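Local coordinates for TouB protein (Pseudomonas stutzeri, PDB 2INC) that is a small ubiquitin-like subunit of toluene/o-xylene monooxygenase, and probably serves in the hydroxylation of aromatic hydrocarbons as part of that complex, at residues V51-E55 and D56-F60. Numbering follows the deposited sequence.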
ATOM      1  N   VAL C  51      54.915 -25.087  24.573  1.00 47.82           N
ATOM      2  CA  VAL C  51      53.599 -25.024  25.253  1.00 48.47           C
ATOM      3  C   VAL C  51      53.679 -24.195  26.555  1.00 49.21           C
ATOM      4  O   VAL C  51      54.475 -24.525  27.437  1.00 48.99           O
ATOM      5  CB  VAL C  51      53.064 -26.457  25.562  1.00 48.25           C
ATOM      6  CG1 VAL C  51      51.645 -26.407  26.155  1.00 48.76           C
ATOM      7  CG2 VAL C  51      53.054 -27.314  24.312  1.00 48.95           C
ATOM      8  N   ARG C  52      52.886 -23.118  26.687  1.00 49.44           N
ATOM      9  CA  ARG C  52      52.743 -22.474  28.002  1.00 49.84           C
ATOM     10  C   ARG C  52      51.300 -22.342  28.452  1.00 50.34           C
ATOM     11  O   ARG C  52      50.382 -22.194  27.626  1.00 51.15           O
ATOM     12  CB  ARG C  52      53.446 -21.127  28.108  1.00 49.78           C
ATOM     13  CG  ARG C  52      53.096 -20.186  27.054  1.00 52.47           C
ATOM     14  CD  ARG C  52      53.388 -18.729  27.412  1.00 54.66           C
ATOM     15  NE  ARG C  52      52.811 -17.949  26.320  1.00 57.82           N
ATOM     16  CZ  ARG C  52      53.205 -16.735  25.946  1.00 62.86           C
ATOM     17  NH1 ARG C  52      54.194 -16.117  26.595  1.00 63.08           N
ATOM     18  NH2 ARG C  52      52.605 -16.139  24.914  1.00 63.14           N
ATOM     19  N   ARG C  53      51.108 -22.430  29.759  1.00 49.96           N
ATOM     20  CA  ARG C  53      49.805 -22.304  30.364  1.00 50.25           C
ATOM     21  C   ARG C  53      49.329 -20.862  30.138  1.00 49.61           C
ATOM     22  O   ARG C  53      50.027 -19.920  30.523  1.00 49.14           O
ATOM     23  CB  ARG C  53      49.910 -22.631  31.846  1.00 50.05           C
ATOM     24  CG  ARG C  53      48.581 -22.678  32.581  1.00 53.43           C
ATOM     25  CD  ARG C  53      48.800 -22.698  34.091  1.00 57.96           C
ATOM     26  NE  ARG C  53      48.994 -24.068  34.509  1.00 62.65           N
ATOM     27  CZ  ARG C  53      49.920 -24.498  35.364  1.00 64.36           C
ATOM     28  NH1 ARG C  53      50.786 -23.656  35.931  1.00 64.27           N
ATOM     29  NH2 ARG C  53      49.981 -25.803  35.633  1.00 64.20           N
ATOM     30  N   HIS C  54      48.163 -20.697  29.497  1.00 49.21           N
ATOM     31  CA  HIS C  54      47.702 -19.363  29.097  1.00 49.90           C
ATOM     32  C   HIS C  54      47.559 -18.464  30.311  1.00 50.70           C
ATOM     33  O   HIS C  54      47.992 -17.312  30.283  1.00 50.16           O
ATOM     34  CB  HIS C  54      46.367 -19.402  28.329  1.00 49.37           C
ATOM     35  CG  HIS C  54      45.960 -18.066  27.776  1.00 48.89           C
ATOM     36  ND1 HIS C  54      44.931 -17.318  28.310  1.00 48.29           N
ATOM     37  CD2 HIS C  54      46.443 -17.349  26.734  1.00 46.97           C
ATOM     38  CE1 HIS C  54      44.816 -16.189  27.632  1.00 45.28           C
ATOM     39  NE2 HIS C  54      45.725 -16.179  26.674  1.00 48.58           N
ATOM     40  N   GLU C  55      46.974 -19.015  31.377  1.00 53.33           N
ATOM     41  CA  GLU C  55      46.563 -18.239  32.563  1.00 56.00           C
ATOM     42  C   GLU C  55      47.695 -17.518  33.289  1.00 56.45           C
ATOM     43  O   GLU C  55      47.517 -16.399  33.747  1.00 57.27           O
ATOM     44  CB  GLU C  55      45.780 -19.111  33.558  1.00 55.43           C
ATOM     45  CG  GLU C  55      45.141 -18.303  34.701  1.00 58.79           C
ATOM     46  CD  GLU C  55      44.198 -19.131  35.593  1.00 59.67           C
ATOM     47  OE1 GLU C  55      44.385 -20.372  35.695  1.00 62.94           O
ATOM     48  OE2 GLU C  55      43.271 -18.532  36.198  1.00 63.81           O
ATOM     49  N   ASP C  56      48.847 -18.158  33.420  1.00 56.66           N
ATOM     50  CA  ASP C  56      49.910 -17.567  34.216  1.00 57.23           C
ATOM     51  C   ASP C  56      51.229 -17.423  33.462  1.00 57.28           C
ATOM     52  O   ASP C  56      52.144 -16.797  33.979  1.00 58.36           O
ATOM     53  CB  ASP C  56      50.095 -18.340  35.523  1.00 57.04           C
ATOM     54  CG  ASP C  56      50.545 -19.760  35.289  1.00 58.72           C
ATOM     55  OD1 ASP C  56      50.552 -20.208  34.103  1.00 57.48           O
ATOM     56  OD2 ASP C  56      50.904 -20.417  36.292  1.00 57.79           O
ATOM     57  N   GLY C  57      51.316 -17.988  32.252  1.00 57.25           N
ATOM     58  CA  GLY C  57      52.460 -17.788  31.343  1.00 56.64           C
ATOM     59  C   GLY C  57      53.594 -18.784  31.586  1.00 57.11           C
ATOM     60  O   GLY C  57      54.689 -18.625  31.053  1.00 57.25           O
ATOM     61  N   THR C  58      53.323 -19.797  32.411  1.00 57.26           N
ATOM     62  CA  THR C  58      54.280 -20.849  32.749  1.00 56.98           C
ATOM     63  C   THR C  58      54.628 -21.652  31.510  1.00 56.63           C
ATOM     64  O   THR C  58      53.737 -22.219  30.843  1.00 55.30           O
ATOM     65  CB  THR C  58      53.684 -21.801  33.794  1.00 57.12           C
ATOM     66  OG1 THR C  58      53.618 -21.134  35.059  1.00 58.46           O
ATOM     67  CG2 THR C  58      54.505 -23.076  33.935  1.00 58.13           C
ATOM     68  N   LEU C  59      55.932 -21.708  31.224  1.00 55.87           N
ATOM     69  CA  LEU C  59      56.476 -22.481  30.112  1.00 55.25           C
ATOM     70  C   LEU C  59      56.714 -23.935  30.536  1.00 55.06           C
ATOM     71  O   LEU C  59      57.342 -24.182  31.566  1.00 54.84           O
ATOM     72  CB  LEU C  59      57.762 -21.811  29.625  1.00 54.73           C
ATOM     73  CG  LEU C  59      58.481 -22.281  28.374  1.00 55.85           C
ATOM     74  CD1 LEU C  59      57.541 -22.400  27.165  1.00 55.65           C
ATOM     75  CD2 LEU C  59      59.644 -21.297  28.089  1.00 55.72           C
ATOM     76  N   PHE C  60      56.178 -24.894  29.775  1.00 54.16           N
ATOM     77  CA  PHE C  60      56.420 -26.297  30.073  1.00 53.83           C
ATOM     78  C   PHE C  60      57.611 -26.800  29.235  1.00 53.85           C
ATOM     79  O   PHE C  60      57.733 -26.434  28.051  1.00 53.38           O
ATOM     80  CB  PHE C  60      55.184 -27.138  29.778  1.00 53.31           C
ATOM     81  CG  PHE C  60      53.990 -26.745  30.576  1.00 53.55           C
ATOM     82  CD1 PHE C  60      54.037 -26.761  31.964  1.00 52.55           C
ATOM     83  CD2 PHE C  60      52.817 -26.364  29.948  1.00 50.84           C
ATOM     84  CE1 PHE C  60      52.945 -26.386  32.735  1.00 53.14           C
ATOM     85  CE2 PHE C  60      51.716 -26.003  30.704  1.00 52.82           C
ATOM     86  CZ  PHE C  60      51.785 -26.020  32.108  1.00 53.22           C
TER
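The R53 side chain reaches across the turn, with D56 at the edge of its guanidinium and F60 over one face. R53 CG and CD run out extended, CG anti to the backbone N, which lays R53 CD 3.0 Å from D56 OD1. The bend at chi3 (-86°) then swings the guanidinium round to the other carboxylate oxygen. There R53 NH1 forms a salt bridge with D56 OD2 at 3.3 Å, on its syn side and close to the guanidinium plane, although the two planes are 50° apart. The guanidinium face receives the rim of F60, whose CZ is 4.0 Å from R53 CZ; ring and guanidinium stand almost perpendicular. D56 in turn closes an Asx turn: T58 N donates to D56 OD1 from well above the carboxylate plane, at 3.3 Å, while T58 OG1 gives a weak bond to OD2. The carboxylate is thus held through both oxygens.

Backbone bonds draw the arms of the hairpin together. F60 N meets V51 O, R53 N donates to T58 O, and G57 N, in a residue of left-handed conformation, returns to R53 O at 2.9 Å. T58 O also sits above the centre of the F60 ring, and V51 CG1 touches that ring's edge at F60 CD2, 4.0 Å away.

V51 and F60 turn inward to M25 of helix 25-33, while R52 and L59 occupy the reverse face, where R52 NE pairs with D78. The hairpin places the short, weakly bonded edge strand 59-60 beside strand 48-53, which is flanked on its other side by strand 76-82 of the ubiquitin-like sheet.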